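Local coordinates for extracellular solute-binding protein family 1 (Pseudothermotoga lettingae, PDB 5CI5) that probably captures sugars outside the cell membrane for an ABC transporter, and holds alpha-D-tagatose in this structure, at residues Q114-P117 with N118-P121; D248-R251 with N252-A255; W328-W331 with V332-K335. All coordinates share one frame; numbering follows the deposited sequence. Where two conformers were deposited one is given.

Contact 1: Q114-P117 with N118-P121; sequences QIWP and NLWP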
loop_
_atom_site.group_PDB
_atom_site.type_symbol
_atom_site.label_atom_id
_atom_site.label_comp_id
_atom_site.label_asym_id
_atom_site.label_seq_id
_atom_site.Cartn_x
_atom_site.Cartn_y
_atom_site.Cartn_z
ATOM N N GLN A 114 13.476 -1.619 17.151
ATOM C CA GLN A 114 13.119 -0.339 16.512
ATOM C C GLN A 114 11.994 -0.471 15.473
ATOM O O GLN A 114 11.426 0.526 15.076
ATOM C CB GLN A 114 14.346 0.299 15.864
ATOM C CG GLN A 114 15.330 0.883 16.910
ATOM C CD GLN A 114 14.653 1.885 17.802
ATOM O OE1 GLN A 114 14.013 2.816 17.323
ATOM N NE2 GLN A 114 14.746 1.675 19.121
ATOM N N ILE A 115 11.653 -1.684 15.034
ATOM C CA ILE A 115 10.585 -1.831 14.034
ATOM C C ILE A 115 9.263 -1.516 14.720
ATOM O O ILE A 115 9.025 -1.996 15.850
ATOM C CB ILE A 115 10.577 -3.275 13.428
ATOM C CG1 ILE A 115 11.956 -3.573 12.822
ATOM C CG2 ILE A 115 9.435 -3.489 12.427
ATOM C CD1 ILE A 115 12.335 -2.662 11.690
ATOM N N TRP A 116 8.429 -0.681 14.093
ATOM C CA TRP A 116 7.105 -0.401 14.646
ATOM C C TRP A 116 6.383 -1.716 14.957
ATOM O O TRP A 116 6.263 -2.574 14.101
ATOM C CB TRP A 116 6.261 0.422 13.693
ATOM C CG TRP A 116 6.770 1.789 13.389
ATOM C CD1 TRP A 116 7.391 2.181 12.250
ATOM C CD2 TRP A 116 6.679 2.953 14.226
ATOM N NE1 TRP A 116 7.707 3.519 12.326
ATOM C CE2 TRP A 116 7.270 4.016 13.525
ATOM C CE3 TRP A 116 6.148 3.194 15.502
ATOM C CZ2 TRP A 116 7.345 5.314 14.051
ATOM C CZ3 TRP A 116 6.237 4.495 16.030
ATOM C CH2 TRP A 116 6.831 5.522 15.304
ATOM N N PRO A 117 5.882 -1.871 16.182
ATOM C CA PRO A 117 5.421 -3.212 16.568
ATOM C C PRO A 117 4.178 -3.712 15.867
ATOM O O PRO A 117 3.986 -4.942 15.843
ATOM C CB PRO A 117 5.133 -3.078 18.072
ATOM C CG PRO A 117 5.698 -1.832 18.495
ATOM C CD PRO A 117 5.902 -0.940 17.320
ATOM N N ASN A 118 3.343 -2.818 15.344
ATOM C CA ASN A 118 2.161 -3.247 14.645
ATOM C C ASN A 118 2.526 -3.897 13.336
ATOM O O ASN A 118 1.685 -4.504 12.689
ATOM C CB ASN A 118 1.196 -2.078 14.432
ATOM C CG ASN A 118 1.825 -0.890 13.709
ATOM O OD1 ASN A 118 3.000 -0.539 13.924
ATOM N ND2 ASN A 118 1.019 -0.229 12.875
ATOM N N LEU A 119 3.797 -3.806 12.945
ATOM C CA LEU A 119 4.207 -4.444 11.697
ATOM C C LEU A 119 4.519 -5.936 11.880
ATOM O O LEU A 119 4.480 -6.687 10.907
ATOM C CB LEU A 119 5.437 -3.728 11.097
ATOM C CG LEU A 119 5.196 -2.236 10.809
ATOM C CD1 LEU A 119 6.467 -1.557 10.260
ATOM C CD2 LEU A 119 4.007 -2.050 9.837
ATOM N N TRP A 120 4.863 -6.383 13.087
ATOM C CA TRP A 120 5.289 -7.782 13.193
ATOM C C TRP A 120 4.178 -8.769 12.844
ATOM O O TRP A 120 4.452 -9.740 12.172
ATOM C CB TRP A 120 5.853 -8.079 14.574
ATOM C CG TRP A 120 7.182 -7.433 14.811
ATOM C CD1 TRP A 120 7.521 -6.611 15.846
ATOM C CD2 TRP A 120 8.353 -7.539 13.986
ATOM N NE1 TRP A 120 8.839 -6.209 15.724
ATOM C CE2 TRP A 120 9.361 -6.752 14.582
ATOM C CE3 TRP A 120 8.639 -8.215 12.803
ATOM C CZ2 TRP A 120 10.645 -6.635 14.037
ATOM C CZ3 TRP A 120 9.911 -8.104 12.258
ATOM C CH2 TRP A 120 10.904 -7.323 12.883
ATOM N N PRO A 121 2.909 -8.493 13.232
ATOM C CA PRO A 121 1.879 -9.466 12.847
ATOM C C PRO A 121 1.732 -9.658 11.331
ATOM O O PRO A 121 1.297 -10.735 10.889
ATOM C CB PRO A 121 0.600 -8.877 13.474
ATOM C CG PRO A 121 1.103 -8.127 14.652
ATOM C CD PRO A 121 2.386 -7.503 14.192
HETATM O O HOH W 1 9.869 -4.047 17.357
#
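Ile115 lies against the indole of Trp120, the two side chains crossing at about a right angle in a tight turn of the loop between helix 103-108 and strand 124-125. This is the tight part: Ile115 CB comes within 3.4 Å of Trp120 CZ2, and Ile115 CG2, placed anti to its own backbone N, reaches over one ring face in a CH-pi contact, 4.1 Å from the centroid of the six-membered ring. Pro133 of strand 128-138 touches both side chains, and Arg129 adds a cation-pi contact to Trp120. Leu119 adds a looser apolar contact, its CD1 4.0 Å from Trp116 CB. On the wetter side a water in the indole plane accepts from Trp120 NE1 (2.9 Å) and donates to Ile115 O (2.7 Å), while Pro117 and Pro121 are exposed. Two backbone bonds close the turn, Leu119 N to Trp116 O (3.0 Å) and Trp120 N to Pro117 O (3.2 Å). With a leucine in place of Trp120, Ile115 would probably lose its flat cover and the water its N-H donor. Apolar contact on a face and a shared water at the edge thus fix both the tilt and the position of the indole.

Contact 2: D248-R251 with N252-A255; sequences DDYR and NMMA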
loop_
_atom_site.group_PDB
_atom_site.type_symbol
_atom_site.label_atom_id
_atom_site.label_comp_id
_atom_site.label_asym_id
_atom_site.label_seq_id
_atom_site.Cartn_x
_atom_site.Cartn_y
_atom_site.Cartn_z
ATOM N N ASP A 248 -2.142 4.963 -8.512
ATOM C CA ASP A 248 -0.848 5.399 -9.013
ATOM C C ASP A 248 -1.046 6.266 -10.260
ATOM O O ASP A 248 -0.381 7.293 -10.414
ATOM C CB ASP A 248 0.055 4.215 -9.305
ATOM C CG ASP A 248 0.338 3.381 -8.068
ATOM O OD1 ASP A 248 0.629 3.995 -7.018
ATOM O OD2 ASP A 248 0.325 2.126 -8.140
ATOM N N ASP A 249 -1.989 5.871 -11.114
ATOM C CA ASP A 249 -2.400 6.688 -12.246
ATOM C C ASP A 249 -2.915 8.052 -11.763
ATOM O O ASP A 249 -2.545 9.110 -12.295
ATOM C CB ASP A 249 -3.480 5.967 -13.049
ATOM C CG ASP A 249 -3.055 4.593 -13.485
ATOM O OD1 ASP A 249 -1.939 4.483 -14.026
ATOM O OD2 ASP A 249 -3.817 3.620 -13.266
ATOM N N TYR A 250 -3.737 8.028 -10.722
ATOM C CA TYR A 250 -4.317 9.272 -10.205
ATOM C C TYR A 250 -3.239 10.193 -9.632
ATOM O O TYR A 250 -3.366 11.415 -9.742
ATOM C CB TYR A 250 -5.397 8.973 -9.168
ATOM C CG TYR A 250 -6.569 8.191 -9.738
ATOM C CD1 TYR A 250 -7.057 8.468 -11.010
ATOM C CD2 TYR A 250 -7.179 7.155 -9.017
ATOM C CE1 TYR A 250 -8.123 7.761 -11.530
ATOM C CE2 TYR A 250 -8.228 6.438 -9.537
ATOM C CZ TYR A 250 -8.703 6.745 -10.799
ATOM O OH TYR A 250 -9.760 6.077 -11.343
ATOM N N ARG A 251 -2.200 9.634 -9.008
ATOM C CA ARG A 251 -1.101 10.444 -8.483
ATOM C C ARG A 251 -0.384 11.140 -9.635
ATOM O O ARG A 251 -0.033 12.318 -9.551
ATOM C CB ARG A 251 -0.108 9.589 -7.680
ATOM C CG ARG A 251 1.039 10.363 -7.084
ATOM C CD ARG A 251 2.111 9.445 -6.498
ATOM N NE ARG A 251 2.725 8.599 -7.514
ATOM C CZ ARG A 251 2.543 7.280 -7.627
ATOM N NH1 ARG A 251 1.776 6.593 -6.782
ATOM N NH2 ARG A 251 3.167 6.627 -8.592
ATOM N N ASN A 252 -0.155 10.412 -10.722
ATOM C CA ASN A 252 0.495 11.017 -11.866
ATOM C C ASN A 252 -0.383 12.085 -12.523
ATOM O O ASN A 252 0.110 13.115 -12.965
ATOM C CB ASN A 252 0.908 9.919 -12.846
ATOM C CG ASN A 252 2.147 9.174 -12.365
ATOM O OD1 ASN A 252 3.130 9.800 -12.007
ATOM N ND2 ASN A 252 2.077 7.846 -12.299
HETATM N N MSE A 253 -1.691 11.873 -12.524
HETATM C CA MSE A 253 -2.615 12.867 -13.059
HETATM C C MSE A 253 -2.684 14.055 -12.120
HETATM O O MSE A 253 -2.826 15.210 -12.564
HETATM C CB MSE A 253 -3.997 12.263 -13.265
HETATM C CG MSE A 253 -4.010 11.177 -14.327
HETATM SE SE MSE A 253 -5.738 10.330 -14.452
HETATM C CE MSE A 253 -5.272 8.855 -15.622
HETATM N N MSE A 254 -2.566 13.794 -10.823
HETATM C CA MSE A 254 -2.576 14.879 -9.863
HETATM C C MSE A 254 -1.373 15.812 -10.123
HETATM O O MSE A 254 -1.481 17.033 -10.004
HETATM C CB MSE A 254 -2.559 14.337 -8.432
HETATM C CG MSE A 254 -2.683 15.416 -7.406
HETATM SE SE MSE A 254 -2.765 14.717 -5.585
HETATM C CE MSE A 254 -4.397 13.655 -5.748
ATOM N N ALA A 255 -0.237 15.229 -10.476
ATOM C CA ALA A 255 0.969 16.003 -10.758
ATOM C C ALA A 255 0.762 16.891 -11.989
ATOM O O ALA A 255 1.479 17.873 -12.182
ATOM C CB ALA A 255 2.138 15.078 -10.948
HETATM O O HOH W 2 0.759 5.256 -13.248
HETATM O O HOH W 3 3.734 10.329 -9.451
HETATM O O HOH W 4 4.963 7.410 -10.670
#
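Asp248 opens this turn of helix 247-255 by accepting the backbone N-H of Asn252 at its O, 3.1 Å away, while its carboxylate turns to Arg251: Asp248 OD1 takes Arg251 NH1 in a 2.8 Å salt bridge, met on the anti side of the carboxylate and near the guanidinium plane. OD2 of the same aspartate serves His191 and Gln32, the latter a residue of the tagatose pocket. Asp249 receives Met253 N at its O (2.9 Å), and its OD1 shares a water with Asn252 ND2, weakly on the amide side; its OD2 is held by His246 N. Tyr250 and Met253, a selenomethionine, run side by side, with SE at the ring edge, 5.4 Å from the Tyr250 centroid and 79° off its normal, a Met-aromatic contact. Arg251 bends at chi3 (63°), which folds its guanidinium back over Asp248 O and beside Asn252, the guanidinium and the Asn252 amide planes 74° apart. One water accepts from Arg251 NE (2.8 Å) and lies 2.7 Å from Asn252 OD1. Arg251 also touches Ser268 and Leu271 of helix 268-275, Asn252 packs on Ala275, and Tyr250 and Met254 meet Ala262 of strand 261-264, so the helix packs against both that helix and that strand.

Contact 3: W328-W331 with V332-K335; sequences WMKW and VEEK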
loop_
_atom_site.group_PDB
_atom_site.type_symbol
_atom_site.label_atom_id
_atom_site.label_comp_id
_atom_site.label_asym_id
_atom_site.label_seq_id
_atom_site.Cartn_x
_atom_site.Cartn_y
_atom_site.Cartn_z
ATOM N N TRP A 328 18.592 4.152 6.142
ATOM C CA TRP A 328 17.260 4.733 6.129
ATOM C C TRP A 328 17.308 6.237 6.406
ATOM O O TRP A 328 16.514 6.972 5.848
ATOM C CB TRP A 328 16.323 4.021 7.104
ATOM C CG TRP A 328 15.350 3.199 6.344
ATOM C CD1 TRP A 328 15.358 1.828 6.201
ATOM C CD2 TRP A 328 14.249 3.673 5.566
ATOM N NE1 TRP A 328 14.308 1.434 5.402
ATOM C CE2 TRP A 328 13.615 2.546 5.001
ATOM C CE3 TRP A 328 13.727 4.933 5.304
ATOM C CZ2 TRP A 328 12.484 2.651 4.189
ATOM C CZ3 TRP A 328 12.601 5.033 4.506
ATOM C CH2 TRP A 328 12.008 3.897 3.944
HETATM N N MSE A 329 18.241 6.696 7.246
HETATM C CA MSE A 329 18.403 8.133 7.438
HETATM C C MSE A 329 18.720 8.820 6.107
HETATM O O MSE A 329 18.138 9.854 5.762
HETATM C CB MSE A 329 19.502 8.436 8.460
HETATM C CG MSE A 329 19.020 8.365 9.882
HETATM SE SE MSE A 329 17.757 9.803 10.317
HETATM C CE MSE A 329 19.027 11.130 10.952
ATOM N N LYS A 330 19.643 8.245 5.350
ATOM C CA LYS A 330 20.008 8.812 4.072
ATOM C C LYS A 330 18.855 8.776 3.085
ATOM O O LYS A 330 18.612 9.745 2.352
ATOM C CB LYS A 330 21.228 8.082 3.508
ATOM C CG LYS A 330 21.733 8.669 2.194
ATOM C CD LYS A 330 23.056 8.060 1.810
ATOM C CE LYS A 330 23.605 8.658 0.521
ATOM N NZ LYS A 330 24.915 8.029 0.149
ATOM N N TRP A 331 18.139 7.669 3.062
ATOM C CA TRP A 331 16.972 7.546 2.193
ATOM C C TRP A 331 15.940 8.639 2.472
ATOM O O TRP A 331 15.491 9.325 1.560
ATOM C CB TRP A 331 16.332 6.163 2.356
ATOM C CG TRP A 331 15.289 5.937 1.341
ATOM C CD1 TRP A 331 14.065 6.533 1.285
ATOM C CD2 TRP A 331 15.374 5.073 0.214
ATOM N NE1 TRP A 331 13.367 6.087 0.184
ATOM C CE2 TRP A 331 14.154 5.193 -0.494
ATOM C CE3 TRP A 331 16.352 4.196 -0.261
ATOM C CZ2 TRP A 331 13.888 4.463 -1.650
ATOM C CZ3 TRP A 331 16.087 3.475 -1.414
ATOM C CH2 TRP A 331 14.866 3.623 -2.099
ATOM N N VAL A 332 15.568 8.823 3.733
ATOM C CA VAL A 332 14.602 9.861 4.091
ATOM C C VAL A 332 15.100 11.259 3.763
ATOM O O VAL A 332 14.328 12.106 3.288
ATOM C CB VAL A 332 14.258 9.801 5.589
ATOM C CG1 VAL A 332 13.636 11.138 6.077
ATOM C CG2 VAL A 332 13.338 8.663 5.811
ATOM N N GLU A 333 16.373 11.511 4.051
ATOM C CA GLU A 333 16.988 12.812 3.771
ATOM C C GLU A 333 16.826 13.155 2.308
ATOM O O GLU A 333 16.494 14.287 1.950
ATOM C CB GLU A 333 18.488 12.820 4.139
ATOM C CG GLU A 333 19.393 13.718 3.235
ATOM C CD GLU A 333 20.909 13.547 3.480
ATOM O OE1 GLU A 333 21.381 12.423 3.793
ATOM O OE2 GLU A 333 21.641 14.553 3.340
ATOM N N GLU A 334 17.097 12.180 1.459
ATOM C CA GLU A 334 17.106 12.418 0.031
ATOM C C GLU A 334 15.722 12.412 -0.588
ATOM O O GLU A 334 15.432 13.245 -1.447
ATOM C CB GLU A 334 17.976 11.379 -0.663
ATOM C CG GLU A 334 19.440 11.521 -0.317
ATOM C CD GLU A 334 20.311 10.506 -1.026
ATOM O OE1 GLU A 334 19.752 9.578 -1.657
ATOM O OE2 GLU A 334 21.555 10.638 -0.946
ATOM N N LYS A 335 14.871 11.480 -0.162
ATOM C CA LYS A 335 13.626 11.215 -0.892
ATOM C C LYS A 335 12.342 11.600 -0.161
ATOM O O LYS A 335 11.299 11.727 -0.800
ATOM C CB LYS A 335 13.542 9.728 -1.276
ATOM C CG LYS A 335 14.701 9.215 -2.163
ATOM C CD LYS A 335 15.002 10.092 -3.393
ATOM C CE LYS A 335 14.191 9.665 -4.601
ATOM N NZ LYS A 335 14.232 10.660 -5.703
#
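Helix 325-335 carries this contact over its last two turns, where i to i+4 backbone bonds run unbroken and the side chains divide into a buried aromatic side and a charged, exposed one. Trp328 O accepts Val332 N at 3.0 Å in a nearly straight bond (N-H...O 173°), and Lys335 N reaches Trp331 O at 2.8 Å. On the buried side Val332 CG2 meets the indole of Trp328 in its plane, at the edge, 3.8 Å from CE3; the two side chains stand at about a right angle. Val332 CG1 is anti to the backbone N (chi1 161°), which leaves CG2 beside that N and on the Trp328 side. Trp331 lays its CG over a face of Trp328, and Lys335 CG in turn lies above a face of Trp331, toward its rim, with Lys335 CB 3.9 Å from Trp331 NE1. That N-H is bonded to Gly337 O, just beyond the helix. Trp134 meets both indoles, edge-to-face in the case of Trp331, while Trp40 and Val43 of helix 37-51 also pack on Trp331. On the exposed side the extended chain of Lys330 slants past Glu334, and its CE comes within 3.2 Å of Glu334 OE2, but NZ stops 4.4 Å from the same oxygen. The pair is beyond a salt bridge, and any attraction is probably weak. The exposed side thus offers a loose charge pair, whereas the buried side combines ring contacts with an indole N-H bonded to Gly337 O, and continuous backbone bonds join the two.

The three contacts follow one another along the chain in the order 1, 2, 3. Contact 1 is a loop turn, whereas contacts 2 and 3 are helical turns in helices 247-255 and 325-335. Centres of contacts 1 and 2 lie about 30 Å apart, on opposite sides of the chain's centre; the centre of contact 3 is about 20 Å from that of contact 1 and about 23 Å from that of contact 2, and none touches another. Strand 128-138 connects two of them: its Pro133 packs on contact 1 and its Trp134 on contact 3. The side chains of Asp248, Leu119 and Trp328 lie about 6, 9 and 10 Å from the bound tagatose; Asp248 is tied to the pocket through Gln32.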